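Local coordinates for bacterial transferase hexapeptide (Three repeats) family protein (Acinetobacter baumannii, PDB 4M9C) that probably transfers an acetyl group to an amino-sugar nucleotide during the biosynthesis of UDP-N,N'-diacetylbacillosamine, at residues A[66-71]-A[77-82]. Residues are numbered along the deposited sequence; the frame is centred on the assembly and turned at random.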
ATOM      1  N   VAL A  66     -18.155  -8.899 -20.423  1.00 29.73           N
ATOM      2  CA  VAL A  66     -18.071  -7.549 -19.892  1.00 29.37           C
ATOM      3  C   VAL A  66     -17.475  -7.527 -18.484  1.00 25.60           C
ATOM      4  O   VAL A  66     -17.752  -8.402 -17.668  1.00 25.26           O
ATOM      5  CB  VAL A  66     -19.465  -6.888 -19.883  1.00 30.16           C
ATOM      6  CG1 VAL A  66     -19.498  -5.673 -18.946  1.00 29.32           C
ATOM      7  CG2 VAL A  66     -19.884  -6.504 -21.304  1.00 30.41           C
ATOM      8  N   THR A  67     -16.643  -6.527 -18.221  1.00 26.43           N
ATOM      9  CA  THR A  67     -16.294  -6.174 -16.852  1.00 26.28           C
ATOM     10  C   THR A  67     -16.934  -4.821 -16.559  1.00 26.95           C
ATOM     11  O   THR A  67     -16.822  -3.877 -17.348  1.00 27.10           O
ATOM     12  CB  THR A  67     -14.754  -6.128 -16.616  1.00 23.09           C
ATOM     13  OG1 THR A  67     -14.485  -5.611 -15.306  1.00 27.42           O
ATOM     14  CG2 THR A  67     -14.084  -5.220 -17.636  1.00 22.56           C
ATOM     15  N   ILE A  68     -17.635  -4.736 -15.436  1.00 28.12           N
ATOM     16  CA  ILE A  68     -18.319  -3.509 -15.062  1.00 24.26           C
ATOM     17  C   ILE A  68     -17.374  -2.680 -14.195  1.00 28.21           C
ATOM     18  O   ILE A  68     -17.080  -3.050 -13.065  1.00 26.72           O
ATOM     19  CB  ILE A  68     -19.600  -3.833 -14.278  1.00 29.37           C
ATOM     20  CG1 ILE A  68     -20.574  -4.630 -15.166  1.00 30.76           C
ATOM     21  CG2 ILE A  68     -20.241  -2.546 -13.723  1.00 30.67           C
ATOM     22  CD1 ILE A  68     -21.694  -5.336 -14.391  1.00 30.03           C
ATOM     23  N   ALA A  69     -16.896  -1.564 -14.735  1.00 27.08           N
ATOM     24  CA  ALA A  69     -15.957  -0.705 -14.025  1.00 26.08           C
ATOM     25  C   ALA A  69     -16.644   0.128 -12.938  1.00 30.19           C
ATOM     26  O   ALA A  69     -15.997   0.641 -12.024  1.00 31.13           O
ATOM     27  CB  ALA A  69     -15.255   0.213 -15.022  1.00 26.40           C
ATOM     28  N   ILE A  70     -17.959   0.258 -13.043  1.00 28.36           N
ATOM     29  CA  ILE A  70     -18.721   1.168 -12.181  1.00 27.30           C
ATOM     30  C   ILE A  70     -18.713   0.784 -10.704  1.00 27.22           C
ATOM     31  O   ILE A  70     -19.123  -0.321 -10.332  1.00 27.24           O
ATOM     32  CB  ILE A  70     -20.153   1.309 -12.717  1.00 29.54           C
ATOM     33  CG1 ILE A  70     -20.098   2.002 -14.088  1.00 29.07           C
ATOM     34  CG2 ILE A  70     -21.046   2.066 -11.717  1.00 29.57           C
ATOM     35  CD1 ILE A  70     -21.359   1.854 -14.928  1.00 33.65           C
ATOM     36  N   ALA A  71     -18.223   1.699  -9.865  1.00 25.09           N
ATOM     37  CA  ALA A  71     -18.092   1.444  -8.431  1.00 27.18           C
ATOM     38  C   ALA A  71     -19.440   1.513  -7.710  1.00 28.97           C
ATOM     39  O   ALA A  71     -19.672   0.787  -6.743  1.00 25.93           O
ATOM     40  CB  ALA A  71     -17.096   2.430  -7.797  1.00 28.83           C
ATOM     41  N   GLU A  77     -25.541  -3.524  -9.781  1.00 29.25           N
ATOM     42  CA  GLU A  77     -26.527  -4.606  -9.717  1.00 29.96           C
ATOM     43  C   GLU A  77     -27.569  -4.543 -10.833  1.00 34.79           C
ATOM     44  O   GLU A  77     -27.949  -5.574 -11.396  1.00 32.25           O
ATOM     45  CB  GLU A  77     -27.248  -4.627  -8.367  1.00 29.41           C
ATOM     46  CG  GLU A  77     -28.260  -5.767  -8.247  1.00 29.22           C
ATOM     47  CD  GLU A  77     -28.876  -5.864  -6.857  1.00 39.41           C
ATOM     48  OE1 GLU A  77     -29.235  -6.983  -6.433  1.00 43.60           O
ATOM     49  OE2 GLU A  77     -29.001  -4.817  -6.188  1.00 37.93           O
ATOM     50  N   LYS A  78     -28.058  -3.341 -11.132  1.00 34.02           N
ATOM     51  CA  LYS A  78     -29.020  -3.191 -12.218  1.00 31.16           C
ATOM     52  C   LYS A  78     -28.364  -3.569 -13.548  1.00 33.81           C
ATOM     53  O   LYS A  78     -28.989  -4.219 -14.390  1.00 35.58           O
ATOM     54  CB  LYS A  78     -29.594  -1.766 -12.264  1.00 34.16           C
ATOM     55  CG  LYS A  78     -30.349  -1.351 -10.992  1.00 38.30           C
ATOM     56  CD  LYS A  78     -31.373  -2.407 -10.595  1.00 40.23           C
ATOM     57  CE  LYS A  78     -32.353  -1.904  -9.528  1.00 42.67           C
ATOM     58  NZ  LYS A  78     -31.780  -1.866  -8.149  1.00 45.91           N
ATOM     59  N   LEU A  79     -27.102  -3.182 -13.730  1.00 31.50           N
ATOM     60  CA  LEU A  79     -26.382  -3.513 -14.958  1.00 31.61           C
ATOM     61  C   LEU A  79     -26.208  -5.015 -15.136  1.00 30.63           C
ATOM     62  O   LEU A  79     -26.362  -5.540 -16.237  1.00 31.82           O
ATOM     63  CB  LEU A  79     -25.027  -2.812 -15.015  1.00 32.24           C
ATOM     64  CG  LEU A  79     -25.143  -1.301 -15.192  1.00 31.05           C
ATOM     65  CD1 LEU A  79     -23.772  -0.659 -15.247  1.00 28.68           C
ATOM     66  CD2 LEU A  79     -25.952  -0.972 -16.441  1.00 31.77           C
ATOM     67  N   VAL A  80     -25.892  -5.707 -14.051  1.00 31.80           N
ATOM     68  CA  VAL A  80     -25.784  -7.159 -14.096  1.00 34.46           C
ATOM     69  C   VAL A  80     -27.111  -7.775 -14.545  1.00 35.71           C
ATOM     70  O   VAL A  80     -27.129  -8.654 -15.403  1.00 34.43           O
ATOM     71  CB  VAL A  80     -25.364  -7.749 -12.733  1.00 32.18           C
ATOM     72  CG1 VAL A  80     -25.565  -9.246 -12.724  1.00 34.74           C
ATOM     73  CG2 VAL A  80     -23.904  -7.411 -12.426  1.00 30.45           C
ATOM     74  N   SER A  81     -28.218  -7.306 -13.968  1.00 35.10           N
ATOM     75  CA  SER A  81     -29.544  -7.812 -14.342  1.00 39.76           C
ATOM     76  C   SER A  81     -29.810  -7.580 -15.830  1.00 37.45           C
ATOM     77  O   SER A  81     -30.338  -8.449 -16.527  1.00 41.60           O
ATOM     78  CB  SER A  81     -30.638  -7.164 -13.493  1.00 38.60           C
ATOM     79  OG  SER A  81     -30.537  -7.567 -12.138  1.00 42.53           O
ATOM     80  N   LEU A  82     -29.420  -6.403 -16.305  1.00 36.21           N
ATOM     81  CA  LEU A  82     -29.458  -6.091 -17.728  1.00 41.46           C
ATOM     82  C   LEU A  82     -28.610  -7.064 -18.558  1.00 40.91           C
ATOM     83  O   LEU A  82     -29.065  -7.563 -19.586  1.00 42.71           O
ATOM     84  CB  LEU A  82     -28.993  -4.652 -17.955  1.00 41.05           C
ATOM     85  CG  LEU A  82     -29.190  -4.069 -19.351  1.00 46.21           C
ATOM     86  CD1 LEU A  82     -30.671  -4.027 -19.682  1.00 45.35           C
ATOM     87  CD2 LEU A  82     -28.571  -2.680 -19.448  1.00 41.04           C
TER
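Ile68, the last residue of strand 63-68, faces Leu79 on helix 73-85 with their CA atoms 8.1 Å apart; no hydrogen bond joins the two segments, and the contacts between them are apolar, side chain to side chain. Ile68 reaches the helix through the end of its longer branch. With CG1 anti to the carbonyl carbon (chi1 -63°) and the branch extended beyond it (chi2 164°), CD1 is carried out to the helix surface, where it meets CG2 of Val80 at 3.6 Å. The same methyl also lies 4.2 Å from CB of Leu79, so it rests against two consecutive helical residues. The valine uses the methyl that stands beside its backbone N. Two residues further along, Ile70 repeats the extended conformation in the loop after the strand and makes a single methyl-to-methyl contact: its CD1 lies 3.5 Å from CD1 of Leu79, somewhat tighter than usual for two carbons. In both pairs, Ile68 with Val80 and Ile70 with Leu79, the side chains run roughly perpendicular to each other. Leu79 thus engages both isoleucines, Ile68 with its CB and Ile70 with one terminal methyl. The interface is small, burying 156 Å² in total, and is only partly enclosed: Ile68 and Val80 are buried, whereas Ile70 and Leu79 retain some exposure. The contact packs the end of strand 63-68 and the loop after it against helix 73-85, the helix of the beta-alpha-beta unit completed by strand 89-90, within the Rossmann-like N-terminal domain. Leu83, one turn beyond Leu79, continues the helix packing against Ile68, while Leu79 also touches Tyr8 of the adjacent parallel strand 3-8. Val80 turns to Phe127 and Tyr145, linking this helix to loops of the left-handed beta-helix.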